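Local coordinates for protein particle-associated lyase (Acinetobacter bacteriophage AP22, PDB 4Y9V) that probably degrades the capsular polysaccharide of Acinetobacter baumannii as a trimeric phage tailspike with lyase activity, at residues F114-L126 against N200-K212. Numbering follows the deposited sequence. Where two conformers were deposited one is given.
Sequences FYASGSHTQITTL and NIVILKVNPINFK. With EDO (1,2-ethanediol), chain E.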
# COMPACT_ATOMS: atom_id res chain seq x y z
N PHE A 114 -11.12 32.38 12.45
CA PHE A 114 -10.89 32.69 11.05
C PHE A 114 -11.78 31.78 10.20
O PHE A 114 -11.87 30.58 10.44
CB PHE A 114 -9.42 32.44 10.63
CG PHE A 114 -8.39 33.45 11.07
CD1 PHE A 114 -8.69 34.61 11.78
CD2 PHE A 114 -7.07 33.22 10.75
CE1 PHE A 114 -7.69 35.51 12.12
CE2 PHE A 114 -6.07 34.13 11.07
CZ PHE A 114 -6.39 35.27 11.79
N TYR A 115 -12.38 32.36 9.17
CA TYR A 115 -13.21 31.60 8.24
C TYR A 115 -12.87 32.07 6.83
O TYR A 115 -13.16 33.23 6.51
CB TYR A 115 -14.71 31.79 8.54
CG TYR A 115 -15.57 30.68 8.00
CD1 TYR A 115 -15.68 30.42 6.63
CD2 TYR A 115 -16.27 29.82 8.86
CE1 TYR A 115 -16.46 29.38 6.14
CE2 TYR A 115 -17.03 28.78 8.38
CZ TYR A 115 -17.13 28.55 7.02
OH TYR A 115 -17.86 27.49 6.58
N ALA A 116 -12.28 31.23 6.02
CA ALA A 116 -11.90 31.56 4.65
C ALA A 116 -12.82 30.79 3.71
O ALA A 116 -12.92 29.60 3.82
CB ALA A 116 -10.46 31.17 4.40
N SER A 117 -13.52 31.51 2.82
CA SER A 117 -14.50 30.86 2.00
C SER A 117 -14.54 31.40 0.58
O SER A 117 -14.63 32.61 0.37
CB SER A 117 -15.88 31.01 2.59
OG SER A 117 -16.87 30.22 1.98
N GLY A 118 -14.64 30.47 -0.37
CA GLY A 118 -15.14 30.74 -1.69
C GLY A 118 -16.66 30.85 -1.68
O GLY A 118 -17.28 30.91 -0.60
N SER A 119 -17.25 30.92 -2.84
CA SER A 119 -18.69 31.13 -2.92
C SER A 119 -19.31 30.23 -4.00
O SER A 119 -18.61 29.76 -4.90
CB SER A 119 -19.02 32.60 -3.21
OG SER A 119 -18.49 32.98 -4.44
N HIS A 120 -20.60 30.06 -3.91
CA HIS A 120 -21.35 29.39 -4.95
C HIS A 120 -22.52 30.23 -5.42
O HIS A 120 -22.97 31.18 -4.75
CB HIS A 120 -21.81 27.99 -4.48
CG HIS A 120 -22.82 27.94 -3.37
ND1 HIS A 120 -22.97 26.84 -2.59
CD2 HIS A 120 -23.75 28.86 -2.98
CE1 HIS A 120 -23.96 27.07 -1.73
NE2 HIS A 120 -24.45 28.28 -1.92
N THR A 121 -23.10 29.90 -6.58
CA THR A 121 -24.41 30.35 -7.02
C THR A 121 -25.10 29.14 -7.67
O THR A 121 -24.43 28.33 -8.29
CB THR A 121 -24.45 31.50 -8.05
OG1 THR A 121 -23.68 31.12 -9.21
CG2 THR A 121 -23.91 32.80 -7.54
N GLN A 122 -26.43 29.03 -7.60
CA GLN A 122 -27.17 28.08 -8.40
C GLN A 122 -27.33 28.63 -9.78
O GLN A 122 -28.03 29.65 -9.99
CB GLN A 122 -28.57 27.73 -7.87
CG GLN A 122 -29.27 26.75 -8.81
CD GLN A 122 -30.60 26.21 -8.34
OE1 GLN A 122 -30.92 26.30 -7.15
NE2 GLN A 122 -31.35 25.65 -9.26
N ILE A 123 -26.71 28.03 -10.74
CA ILE A 123 -26.79 28.48 -12.12
C ILE A 123 -27.87 27.77 -12.93
O ILE A 123 -28.41 28.39 -13.83
CB ILE A 123 -25.43 28.41 -12.81
CG1 ILE A 123 -24.76 27.03 -12.69
CG2 ILE A 123 -24.52 29.55 -12.32
CD1 ILE A 123 -23.75 26.76 -13.81
N THR A 124 -28.18 26.52 -12.61
CA THR A 124 -29.13 25.79 -13.44
C THR A 124 -29.61 24.54 -12.71
O THR A 124 -29.39 24.38 -11.50
CB THR A 124 -28.54 25.57 -14.84
OG1 THR A 124 -29.55 25.09 -15.73
CG2 THR A 124 -27.39 24.60 -14.88
N THR A 125 -30.25 23.66 -13.45
CA THR A 125 -30.80 22.39 -12.99
C THR A 125 -30.38 21.31 -13.99
O THR A 125 -30.05 21.58 -15.15
CB THR A 125 -32.31 22.41 -12.80
OG1 THR A 125 -32.92 22.74 -14.05
CG2 THR A 125 -32.73 23.36 -11.70
N LEU A 126 -30.43 20.06 -13.48
CA LEU A 126 -30.12 18.91 -14.34
C LEU A 126 -31.23 18.63 -15.30
O LEU A 126 -32.39 18.58 -14.92
CB LEU A 126 -29.92 17.71 -13.41
CG LEU A 126 -29.57 16.40 -14.08
CD1 LEU A 126 -28.25 16.49 -14.84
CD2 LEU A 126 -29.57 15.25 -13.08
N ASN A 200 -34.98 16.70 -7.45
CA ASN A 200 -34.61 18.06 -7.15
C ASN A 200 -33.08 18.23 -7.19
O ASN A 200 -32.42 18.23 -6.17
CB ASN A 200 -35.13 18.53 -5.82
CG ASN A 200 -36.59 18.84 -5.90
OD1 ASN A 200 -36.99 19.61 -6.81
ND2 ASN A 200 -37.39 18.35 -5.00
N ILE A 201 -32.55 18.24 -8.42
CA ILE A 201 -31.11 18.31 -8.67
C ILE A 201 -30.73 19.67 -9.18
O ILE A 201 -31.11 20.09 -10.28
CB ILE A 201 -30.63 17.24 -9.67
CG1 ILE A 201 -31.15 15.85 -9.39
CG2 ILE A 201 -29.10 17.28 -9.74
CD1 ILE A 201 -30.78 15.29 -8.02
N VAL A 202 -29.99 20.42 -8.38
CA VAL A 202 -29.52 21.74 -8.72
C VAL A 202 -28.05 21.64 -9.15
O VAL A 202 -27.32 20.73 -8.75
CB VAL A 202 -29.71 22.77 -7.60
CG1 VAL A 202 -31.19 22.79 -7.20
CG2 VAL A 202 -28.83 22.48 -6.40
N ILE A 203 -27.64 22.62 -9.97
CA ILE A 203 -26.27 22.74 -10.45
C ILE A 203 -25.72 24.09 -9.93
O ILE A 203 -26.26 25.14 -10.27
CB ILE A 203 -26.18 22.68 -11.97
CG1 ILE A 203 -26.85 21.44 -12.57
CG2 ILE A 203 -24.73 22.81 -12.43
CD1 ILE A 203 -26.24 20.11 -12.13
N LEU A 204 -24.69 24.01 -9.11
CA LEU A 204 -24.02 25.16 -8.56
C LEU A 204 -22.70 25.39 -9.30
O LEU A 204 -22.08 24.44 -9.76
CB LEU A 204 -23.70 25.01 -7.08
CG LEU A 204 -24.81 24.38 -6.21
CD1 LEU A 204 -24.34 24.21 -4.78
CD2 LEU A 204 -26.10 25.20 -6.28
N LYS A 205 -22.26 26.65 -9.36
CA LYS A 205 -20.94 26.99 -9.83
C LYS A 205 -20.16 27.60 -8.69
O LYS A 205 -20.70 28.51 -8.02
CB LYS A 205 -21.05 27.97 -11.02
CG LYS A 205 -19.72 28.40 -11.57
CD LYS A 205 -19.82 29.12 -12.88
CE LYS A 205 -18.51 29.78 -13.28
NZ LYS A 205 -18.53 30.22 -14.70
N VAL A 206 -18.93 27.17 -8.50
CA VAL A 206 -18.08 27.62 -7.40
C VAL A 206 -17.05 28.62 -7.88
O VAL A 206 -16.42 28.44 -8.90
CB VAL A 206 -17.38 26.41 -6.73
CG1 VAL A 206 -16.56 26.86 -5.53
CG2 VAL A 206 -18.39 25.35 -6.32
N ASN A 207 -16.85 29.65 -7.05
CA ASN A 207 -15.75 30.62 -7.22
C ASN A 207 -14.82 30.39 -6.03
O ASN A 207 -15.17 30.80 -4.92
CB ASN A 207 -16.34 32.03 -7.19
CG ASN A 207 -15.30 33.11 -7.44
OD1 ASN A 207 -14.14 32.80 -7.42
ND2 ASN A 207 -15.77 34.34 -7.64
N PRO A 208 -13.73 29.66 -6.20
CA PRO A 208 -12.92 29.21 -5.06
C PRO A 208 -12.08 30.35 -4.46
O PRO A 208 -11.71 31.29 -5.17
CB PRO A 208 -12.05 28.13 -5.66
CG PRO A 208 -11.85 28.58 -7.11
CD PRO A 208 -13.20 29.12 -7.47
N ILE A 209 -11.71 30.17 -3.20
CA ILE A 209 -10.76 31.07 -2.52
C ILE A 209 -9.39 30.41 -2.44
O ILE A 209 -9.27 29.20 -2.24
CB ILE A 209 -11.26 31.44 -1.12
CG1 ILE A 209 -10.45 32.63 -0.55
CG2 ILE A 209 -11.26 30.26 -0.13
CD1 ILE A 209 -11.04 33.23 0.72
N ASN A 210 -8.33 31.25 -2.52
CA ASN A 210 -6.96 30.81 -2.29
C ASN A 210 -6.40 31.52 -1.03
O ASN A 210 -5.84 32.62 -1.12
CB ASN A 210 -6.08 31.05 -3.52
CG ASN A 210 -4.76 30.31 -3.41
OD1 ASN A 210 -4.44 29.78 -2.38
ND2 ASN A 210 -3.98 30.27 -4.49
N PHE A 211 -6.63 30.91 0.11
CA PHE A 211 -6.24 31.39 1.42
C PHE A 211 -5.02 30.61 1.86
O PHE A 211 -5.10 29.39 1.98
CB PHE A 211 -7.39 31.20 2.40
CG PHE A 211 -7.06 31.63 3.81
CD1 PHE A 211 -7.14 32.95 4.17
CD2 PHE A 211 -6.68 30.71 4.78
CE1 PHE A 211 -6.83 33.39 5.46
CE2 PHE A 211 -6.40 31.11 6.06
CZ PHE A 211 -6.47 32.46 6.40
N LYS A 212 -3.90 31.29 2.05
CA LYS A 212 -2.59 30.67 2.28
C LYS A 212 -1.97 31.14 3.57
O LYS A 212 -2.16 32.28 4.01
CB LYS A 212 -1.61 31.03 1.11
CG LYS A 212 -2.16 30.54 -0.22
CD LYS A 212 -1.12 30.79 -1.28
CE LYS A 212 0.13 29.91 -1.16
NZ LYS A 212 1.00 30.11 -2.40
C1 EDO E . -7.10 27.26 0.34
O1 EDO E . -7.95 28.39 0.17
C2 EDO E . -5.96 27.37 -0.64
O2 EDO E . -6.51 27.24 -1.95
O HOH W 1 -15.61 33.85 -4.09
O HOH W 2 -20.43 31.22 -8.46
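Ser-119 and Asn-207 form the first antiparallel pair between strands 119-125 and 201-207. Each bonds the other through its backbone, Ser-119 N to Asn-207 O and Asn-207 N to Ser-119 O (2.8 Å). Thr-121 and Lys-205 repeat this two-way pairing. The register then slips by one residue. Ile-123 N gives a bond to Ile-203 O at 3.0 Å, and Thr-124 N adds a weak one to the same oxygen. This is a classic beta bulge.

Gln-122 spans the bulge. Its extended chain, with CG anti to the backbone N (chi1 178°), crosses Val-202 at about a right angle. NE2 lies 3.5 Å from Val-202 CG1 and bonds Thr-124 O (3.2 Å). Ile-203 N reaches that oxygen from the opposite face of its carbonyl plane, giving it two donors.

Water bonds Thr-121 OG1 weakly and Lys-205 O more closely; another joins Ser-119 OG to Asn-207 O. The amine of Lys-205 turns elsewhere, to a salt bridge with Asp-150.

Van der Waals contacts flank the ladder. Thr-124 CG2 lies alongside Ile-203, 3.7 Å from its CB. Leu-204 CD1 touches His-120 ND1, which is hydrogen-bonded to Tyr-233. Beyond the paired strands, Ile-209 CG2 packs 3.4 Å from Gly-118 N. Ala-116 CB sits over one face of the Phe-211 ring, offset toward its rim, in a CH-pi contact. Phe-92 also meets that ring.

Phe-114, Ala-116 and Phe-211 belong to the parallel beta-helix, consistent with the right-handed fold of pectin lyase-like proteins. Strand 119-125 leaves it and strand 201-207 returns, side by side. Strand 201-207 also pairs with strand 151-156, so this bulged antiparallel ladder both links the beta-helix to the inserted Ig-like domain and joins that domain's sheet.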